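Local coordinates for protein hemin degrading factor (Pseudomonas aeruginosa, PDB 4MF9) that binds heme and probably both carries it and degrades it, handling heme iron inside the bacterium, at residues A68-L73 with L117-G122; R140-F145 with R164-L169. One frame throughout, in Å; residues are numbered along the deposited sequence.

Contact 1. Residues A68-L73 with L117-G122; sequences ALLPAL and LRLFLG. With HEM (protoporphyrin IX containing Fe), chain C.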
loop_
_atom_site.group_PDB
_atom_site.type_symbol
_atom_site.label_atom_id
_atom_site.label_comp_id
_atom_site.label_asym_id
_atom_site.label_seq_id
_atom_site.Cartn_x
_atom_site.Cartn_y
_atom_site.Cartn_z
ATOM N N ALA A 68 -17.575 8.227 -8.689
ATOM C CA ALA A 68 -17.396 9.638 -9.059
ATOM C C ALA A 68 -16.059 10.220 -8.565
ATOM O O ALA A 68 -15.359 10.923 -9.305
ATOM C CB ALA A 68 -18.572 10.487 -8.565
ATOM N N LEU A 69 -15.717 9.942 -7.311
ATOM C CA LEU A 69 -14.520 10.522 -6.688
ATOM C C LEU A 69 -13.219 10.126 -7.397
ATOM O O LEU A 69 -12.415 10.986 -7.761
ATOM C CB LEU A 69 -14.473 10.119 -5.207
ATOM C CG LEU A 69 -13.422 10.631 -4.215
ATOM C CD1 LEU A 69 -12.286 9.642 -4.078
ATOM C CD2 LEU A 69 -12.890 12.017 -4.577
ATOM N N LEU A 70 -13.014 8.828 -7.597
ATOM C CA LEU A 70 -11.755 8.343 -8.180
ATOM C C LEU A 70 -11.398 8.921 -9.558
ATOM O O LEU A 70 -10.288 9.383 -9.744
ATOM C CB LEU A 70 -11.698 6.811 -8.186
ATOM C CG LEU A 70 -11.741 6.160 -6.805
ATOM C CD1 LEU A 70 -11.957 4.650 -6.919
ATOM C CD2 LEU A 70 -10.471 6.472 -6.026
ATOM N N PRO A 71 -12.337 8.907 -10.530
ATOM C CA PRO A 71 -11.997 9.553 -11.807
ATOM C C PRO A 71 -11.755 11.046 -11.634
ATOM O O PRO A 71 -10.873 11.607 -12.290
ATOM C CB PRO A 71 -13.255 9.334 -12.664
ATOM C CG PRO A 71 -13.946 8.190 -12.046
ATOM C CD PRO A 71 -13.665 8.281 -10.574
ATOM N N ALA A 72 -12.519 11.680 -10.746
ATOM C CA ALA A 72 -12.407 13.125 -10.520
ATOM C C ALA A 72 -11.024 13.551 -10.032
ATOM O O ALA A 72 -10.586 14.673 -10.301
ATOM C CB ALA A 72 -13.485 13.605 -9.550
ATOM N N LEU A 73 -10.322 12.683 -9.356
ATOM C CA LEU A 73 -9.022 13.045 -8.887
ATOM C C LEU A 73 -8.111 13.356 -10.033
ATOM O O LEU A 73 -7.140 13.978 -9.860
ATOM C CB LEU A 73 -8.421 11.968 -8.010
ATOM C CG LEU A 73 -9.116 11.692 -6.708
ATOM C CD1 LEU A 73 -8.534 10.535 -5.904
ATOM C CD2 LEU A 73 -9.259 12.890 -5.849
ATOM N N LEU A 117 -2.375 1.461 -9.340
ATOM C CA LEU A 117 -3.039 1.122 -8.093
ATOM C C LEU A 117 -4.049 0.008 -8.309
ATOM O O LEU A 117 -4.705 -0.057 -9.354
ATOM C CB LEU A 117 -3.781 2.360 -7.539
ATOM C CG LEU A 117 -2.973 3.560 -7.043
ATOM C CD1 LEU A 117 -3.863 4.805 -6.863
ATOM C CD2 LEU A 117 -2.318 3.234 -5.724
ATOM N N ARG A 118 -4.190 -0.858 -7.315
ATOM C CA ARG A 118 -5.294 -1.811 -7.305
ATOM C C ARG A 118 -6.096 -1.510 -6.058
ATOM O O ARG A 118 -5.574 -1.607 -4.937
ATOM C CB ARG A 118 -4.792 -3.256 -7.256
ATOM C CG ARG A 118 -3.737 -3.595 -8.300
ATOM C CD ARG A 118 -4.233 -3.389 -9.730
ATOM N NE ARG A 118 -3.173 -3.645 -10.711
ATOM C CZ ARG A 118 -2.520 -2.697 -11.384
ATOM N NH1 ARG A 118 -2.824 -1.410 -11.208
ATOM N NH2 ARG A 118 -1.563 -3.032 -12.248
ATOM N N LEU A 119 -7.360 -1.145 -6.251
ATOM C CA LEU A 119 -8.193 -0.649 -5.158
ATOM C C LEU A 119 -9.294 -1.642 -4.827
ATOM O O LEU A 119 -10.077 -2.030 -5.700
ATOM C CB LEU A 119 -8.799 0.716 -5.532
ATOM C CG LEU A 119 -7.811 1.711 -6.157
ATOM C CD1 LEU A 119 -8.517 2.970 -6.685
ATOM C CD2 LEU A 119 -6.711 2.087 -5.167
ATOM N N PHE A 120 -9.339 -2.068 -3.569
ATOM C CA PHE A 120 -10.366 -3.004 -3.108
ATOM C C PHE A 120 -11.360 -2.251 -2.237
ATOM O O PHE A 120 -11.207 -2.157 -1.013
ATOM C CB PHE A 120 -9.712 -4.170 -2.370
ATOM C CG PHE A 120 -8.624 -4.811 -3.157
ATOM C CD1 PHE A 120 -8.923 -5.707 -4.171
ATOM C CD2 PHE A 120 -7.298 -4.488 -2.914
ATOM C CE1 PHE A 120 -7.921 -6.281 -4.914
ATOM C CE2 PHE A 120 -6.295 -5.054 -3.654
ATOM C CZ PHE A 120 -6.599 -5.951 -4.650
ATOM N N LEU A 121 -12.377 -1.721 -2.910
ATOM C CA LEU A 121 -13.223 -0.642 -2.398
ATOM C C LEU A 121 -14.203 -1.056 -1.315
ATOM O O LEU A 121 -14.798 -0.205 -0.646
ATOM C CB LEU A 121 -13.998 -0.019 -3.556
ATOM C CG LEU A 121 -13.126 0.538 -4.673
ATOM C CD1 LEU A 121 -13.995 1.114 -5.776
ATOM C CD2 LEU A 121 -12.170 1.602 -4.125
ATOM N N GLY A 122 -14.369 -2.346 -1.135
ATOM C CA GLY A 122 -15.323 -2.868 -0.215
ATOM C C GLY A 122 -15.139 -2.491 1.206
ATOM O O GLY A 122 -16.075 -2.329 1.899
HETATM C CHA HEM C . 1.148 -8.708 -10.181
HETATM C CHB HEM C . 0.406 -6.233 -14.150
HETATM C CHC HEM C . -4.260 -5.935 -13.027
HETATM C CHD HEM C . -3.176 -7.368 -8.590
HETATM C C1A HEM C . 1.326 -8.129 -11.405
HETATM C C2A HEM C . 2.518 -8.183 -12.182
HETATM C C3A HEM C . 2.292 -7.513 -13.287
HETATM C C4A HEM C . 0.998 -7.004 -13.184
HETATM C CMA HEM C . 3.287 -7.296 -14.392
HETATM C CAA HEM C . 3.793 -8.886 -11.877
HETATM C CBA HEM C . 4.379 -9.792 -12.990
HETATM C CGA HEM C . 3.520 -11.002 -13.073
HETATM O O1A HEM C . 3.143 -11.445 -14.153
HETATM O O2A HEM C . 3.205 -11.520 -12.035
HETATM C C1B HEM C . -0.959 -5.984 -14.137
HETATM C C2B HEM C . -1.541 -5.332 -15.235
HETATM C C3B HEM C . -2.852 -5.232 -14.977
HETATM C C4B HEM C . -3.053 -5.850 -13.648
HETATM C CMB HEM C . -0.825 -4.882 -16.473
HETATM C CAB HEM C . -3.813 -4.609 -15.936
HETATM C CBB HEM C . -4.913 -3.999 -15.618
HETATM C C1C HEM C . -4.404 -6.303 -11.742
HETATM C C2C HEM C . -5.606 -6.381 -11.069
HETATM C C3C HEM C . -5.321 -6.791 -9.803
HETATM C C4C HEM C . -3.913 -6.964 -9.686
HETATM C CMC HEM C . -6.962 -6.094 -11.640
HETATM C CAC HEM C . -6.293 -6.995 -8.756
HETATM C CBC HEM C . -5.830 -7.178 -7.555
HETATM C C1D HEM C . -1.878 -7.891 -8.654
HETATM C C2D HEM C . -1.176 -8.570 -7.522
HETATM C C3D HEM C . 0.009 -8.942 -7.997
HETATM C C4D HEM C . 0.040 -8.489 -9.392
HETATM C CMD HEM C . -1.645 -8.833 -6.107
HETATM C CAD HEM C . 1.087 -9.662 -7.230
HETATM C CBD HEM C . 1.088 -11.134 -7.641
HETATM C CGD HEM C . 1.813 -12.140 -6.801
HETATM O O1D HEM C . 2.578 -12.865 -7.401
HETATM O O2D HEM C . 1.645 -12.287 -5.600
HETATM N NA HEM C . 0.400 -7.387 -12.036
HETATM N NB HEM C . -1.876 -6.290 -13.207
HETATM N NC HEM C . -3.435 -6.660 -10.898
HETATM N ND HEM C . -1.098 -7.871 -9.724
HETATM FE FE HEM C . -1.498 -7.165 -11.373
#

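Contact 2. Residues R140-F145 with R164-L169; sequences RSIQVF and RAWEPL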
loop_
_atom_site.group_PDB
_atom_site.type_symbol
_atom_site.label_atom_id
_atom_site.label_comp_id
_atom_site.label_asym_id
_atom_site.label_seq_id
_atom_site.Cartn_x
_atom_site.Cartn_y
_atom_site.Cartn_z
ATOM N N ARG A 140 -3.238 20.379 0.754
ATOM C CA ARG A 140 -4.515 19.754 0.445
ATOM C C ARG A 140 -4.341 18.266 0.204
ATOM O O ARG A 140 -3.365 17.829 -0.417
ATOM C CB ARG A 140 -5.151 20.428 -0.776
ATOM C CG ARG A 140 -5.306 21.942 -0.580
ATOM C CD ARG A 140 -5.822 22.629 -1.827
ATOM N NE ARG A 140 -6.140 24.032 -1.554
ATOM C CZ ARG A 140 -5.271 25.032 -1.668
ATOM N NH1 ARG A 140 -4.025 24.793 -2.059
ATOM N NH2 ARG A 140 -5.651 26.278 -1.397
ATOM N N SER A 141 -5.232 17.490 0.736
ATOM C CA SER A 141 -5.183 16.057 0.540
ATOM C C SER A 141 -6.545 15.411 0.590
ATOM O O SER A 141 -7.400 15.922 1.254
ATOM C CB SER A 141 -4.271 15.379 1.535
ATOM O OG SER A 141 -4.687 15.446 2.826
ATOM N N ILE A 142 -6.694 14.300 -0.118
ATOM C CA ILE A 142 -7.868 13.420 0.011
ATOM C C ILE A 142 -7.449 12.193 0.802
ATOM O O ILE A 142 -6.499 11.604 0.465
ATOM C CB ILE A 142 -8.411 13.009 -1.366
ATOM C CG1 ILE A 142 -8.791 14.241 -2.201
ATOM C CG2 ILE A 142 -9.527 12.029 -1.233
ATOM C CD1 ILE A 142 -9.819 15.075 -1.545
ATOM N N GLN A 143 -8.114 11.894 1.897
ATOM C CA GLN A 143 -7.678 10.800 2.723
ATOM C C GLN A 143 -8.796 9.788 2.999
ATOM O O GLN A 143 -9.835 10.153 3.435
ATOM C CB GLN A 143 -7.025 11.255 4.032
ATOM C CG GLN A 143 -5.970 12.342 3.887
ATOM C CD GLN A 143 -5.098 12.588 5.125
ATOM O OE1 GLN A 143 -5.253 12.002 6.132
ATOM N NE2 GLN A 143 -4.160 13.443 4.972
ATOM N N VAL A 144 -8.518 8.523 2.763
ATOM C CA VAL A 144 -9.523 7.469 2.867
ATOM C C VAL A 144 -9.217 6.552 4.045
ATOM O O VAL A 144 -8.053 6.184 4.266
ATOM C CB VAL A 144 -9.578 6.628 1.557
ATOM C CG1 VAL A 144 -10.587 5.487 1.694
ATOM C CG2 VAL A 144 -9.949 7.518 0.376
ATOM N N PHE A 145 -10.263 6.153 4.771
ATOM C CA PHE A 145 -10.122 5.284 5.941
ATOM C C PHE A 145 -11.051 4.068 5.907
ATOM O O PHE A 145 -12.140 4.126 5.320
ATOM C CB PHE A 145 -10.327 6.108 7.219
ATOM C CG PHE A 145 -9.362 7.251 7.334
ATOM C CD1 PHE A 145 -8.114 7.065 7.920
ATOM C CD2 PHE A 145 -9.681 8.501 6.810
ATOM C CE1 PHE A 145 -7.205 8.107 8.005
ATOM C CE2 PHE A 145 -8.765 9.552 6.890
ATOM C CZ PHE A 145 -7.529 9.349 7.488
ATOM N N ARG A 164 -6.934 24.930 -8.947
ATOM C CA ARG A 164 -8.267 25.388 -9.187
ATOM C C ARG A 164 -9.326 24.278 -9.359
ATOM O O ARG A 164 -10.476 24.551 -9.409
ATOM C CB ARG A 164 -8.305 26.430 -10.291
ATOM C CG ARG A 164 -7.832 25.921 -11.592
ATOM C CD ARG A 164 -6.432 26.450 -11.901
ATOM N NE ARG A 164 -6.466 27.857 -12.206
ATOM C CZ ARG A 164 -6.482 28.375 -13.421
ATOM N NH1 ARG A 164 -6.431 27.603 -14.506
ATOM N NH2 ARG A 164 -6.553 29.688 -13.547
ATOM N N ALA A 165 -8.899 23.037 -9.437
ATOM C CA ALA A 165 -9.831 21.926 -9.533
ATOM C C ALA A 165 -10.325 21.567 -8.140
ATOM O O ALA A 165 -11.388 20.969 -7.985
ATOM C CB ALA A 165 -9.156 20.727 -10.201
ATOM N N TRP A 166 -9.551 21.959 -7.128
ATOM C CA TRP A 166 -9.812 21.575 -5.735
ATOM C C TRP A 166 -11.219 21.906 -5.210
ATOM O O TRP A 166 -11.988 21.010 -4.876
ATOM C CB TRP A 166 -8.749 22.179 -4.814
ATOM C CG TRP A 166 -8.966 21.867 -3.361
ATOM C CD1 TRP A 166 -9.438 22.719 -2.396
ATOM C CD2 TRP A 166 -8.721 20.616 -2.704
ATOM N NE1 TRP A 166 -9.496 22.073 -1.183
ATOM C CE2 TRP A 166 -9.070 20.779 -1.348
ATOM C CE3 TRP A 166 -8.247 19.371 -3.136
ATOM C CZ2 TRP A 166 -8.948 19.744 -0.413
ATOM C CZ3 TRP A 166 -8.122 18.346 -2.208
ATOM C CH2 TRP A 166 -8.475 18.540 -0.863
ATOM N N GLU A 167 -11.591 23.176 -5.217
ATOM C CA GLU A 167 -12.846 23.524 -4.614
ATOM C C GLU A 167 -14.085 22.970 -5.278
ATOM O O GLU A 167 -14.940 22.484 -4.624
ATOM C CB GLU A 167 -12.946 24.997 -4.345
ATOM C CG GLU A 167 -13.568 25.296 -2.991
ATOM C CD GLU A 167 -12.741 24.866 -1.799
ATOM O OE1 GLU A 167 -13.189 23.978 -1.051
ATOM O OE2 GLU A 167 -11.652 25.431 -1.588
ATOM N N PRO A 168 -14.138 23.004 -6.581
ATOM C CA PRO A 168 -15.295 22.397 -7.250
ATOM C C PRO A 168 -15.383 20.897 -7.001
ATOM O O PRO A 168 -16.490 20.355 -6.906
ATOM C CB PRO A 168 -15.004 22.648 -8.730
ATOM C CG PRO A 168 -14.180 23.880 -8.740
ATOM C CD PRO A 168 -13.295 23.752 -7.533
ATOM N N LEU A 169 -14.250 20.235 -6.902
ATOM C CA LEU A 169 -14.269 18.844 -6.570
ATOM C C LEU A 169 -14.825 18.578 -5.205
ATOM O O LEU A 169 -15.689 17.763 -5.051
ATOM C CB LEU A 169 -12.855 18.316 -6.626
ATOM C CG LEU A 169 -12.619 16.851 -6.847
ATOM C CD1 LEU A 169 -11.143 16.736 -7.107
ATOM C CD2 LEU A 169 -12.931 16.224 -5.544
#

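Contact 1. Residues A68-L73 with L117-G122
Leu-70 of helix 66-72 reaches toward Leu-119 and Leu-121, meeting both tip to tip: its CD1 lies 3.8 Å from CD1 of Leu-119 and 4.1 Å from CD2 of Leu-121. The motif is a helix packed on one side of an antiparallel β-sheet whose other side carries a ligand. Along strand 117-120 residues alternate, so that Leu-117 and Leu-119 face the apolar interior together with Tyr-96, while Arg-118 and Phe-120 turn to the heme. Branched leucine ends suit the inner side because their methyl groups fill a buried interface built largely of apolar side chains, such as Val-99 and Val-101.

Arg-118 shows what the heme side demands. Its CB stands 4.1 Å from the vinyl carbon CBC of the heme, CG is 3.6 Å from C4C, and CD follows at 3.5 Å from C1C, so the aliphatic part runs over one pyrrole. Then comes NE, 3.0 Å from the pyrrole nitrogen NC, and the guanidinium meets the macrocycle edge-on, with CZ near C4B and CHC and NH2 leaning toward NB. The bend at chi2 (-60°) turns CD and NE across the pyrrole; the turn at chi4 (-105°) swings NH1 back toward the strand. There NH1 donates to Leu-117 O at 3.0 Å and a fairly straight 161°; the oxygen lies in the guanidinium plane, although the nitrogen sits above the carbonyl plane. A salt bridge from NH1 to Asp-116 OD1 adds a second hold and would help balance the positive charge. Arginine fits because it is long, flat and able to bind several partners at once. Phe-120, next on this side, presents the edge of its ring to the same vinyl group, CZ lying 3.2 Å from CBC.

Contact 2. Residues R140-F145 with R164-L169
The side chain of Arg-140 lies across one face of the Trp-166 indole, crossing it at an angle. CD sits 3.5 Å above the centroid of the five-membered ring and only 6° off its normal, a CH-pi contact, and CB lies over the benzene half, 3.8 Å from CH2 of Trp-166. The chain is extended from CG to NE (chi2 175°), which lays its methylenes along the indole and carries the charged end beyond. The guanidinium is turned 66° from the ring plane, and its CZ, 5.2 Å from the five-membered centroid, adds at most a weak cation-pi attraction. Arginine thus supplies apolar methylenes to the tryptophan and a charged head at the partly exposed margin.

Two further contacts frame the indole. Ser-141 O lies in the ring plane at its edge, 3.5 Å from CH2 of Trp-166, while CD1 of Ile-142 comes within 3.7 Å of CZ3. The Ile-142 and Trp-166 side chains slide past each other in opposite directions. Tryptophan suits this place because its broad surface can reach from the helix to three successive strand residues without requiring a hydrogen bond across the gap.

A second shell steadies the strand. Ser-141 points its side chain away from the helix, where Gln-143 NE2 donates to its OG at 3.0 Å. Farther out, Glu-167 OE2 is 5.7 Å from Arg-140 NE, too far for contact, though the opposite charges may attract weakly.

Strand 138-146 is itself hydrogen-bonded between strands 124-133 and 151-157. Trp-166 also touches Leu-157, so the beginning of helix 166-173 rests on two adjacent strands of the antiparallel sheet, with Leu-76 packed against Leu-169.

In the fold
After three N-terminal helices and strand 59-62 the chain enters helix 66-72, where contact 1 opens, then runs through strands 78-84 and 88-93 of one antiparallel sheet and strands 99-101 and 107-110 of the other, before strand 117-120 closes it. The chain then returns to the first sheet through strands 124-133 and 138-146; after strand 151-157, helix 166-173 closes contact 2. The two loops are in series, neither nested nor crossed. Contact 1 joins a helix to the heme-bearing sheet, whereas contact 2 joins a helix to the other sheet. With centres about 13 Å apart, they touch directly: Leu-73 CD2 packs 3.9 Å from Ile-142 CG1, within one HemS/ChuX family region.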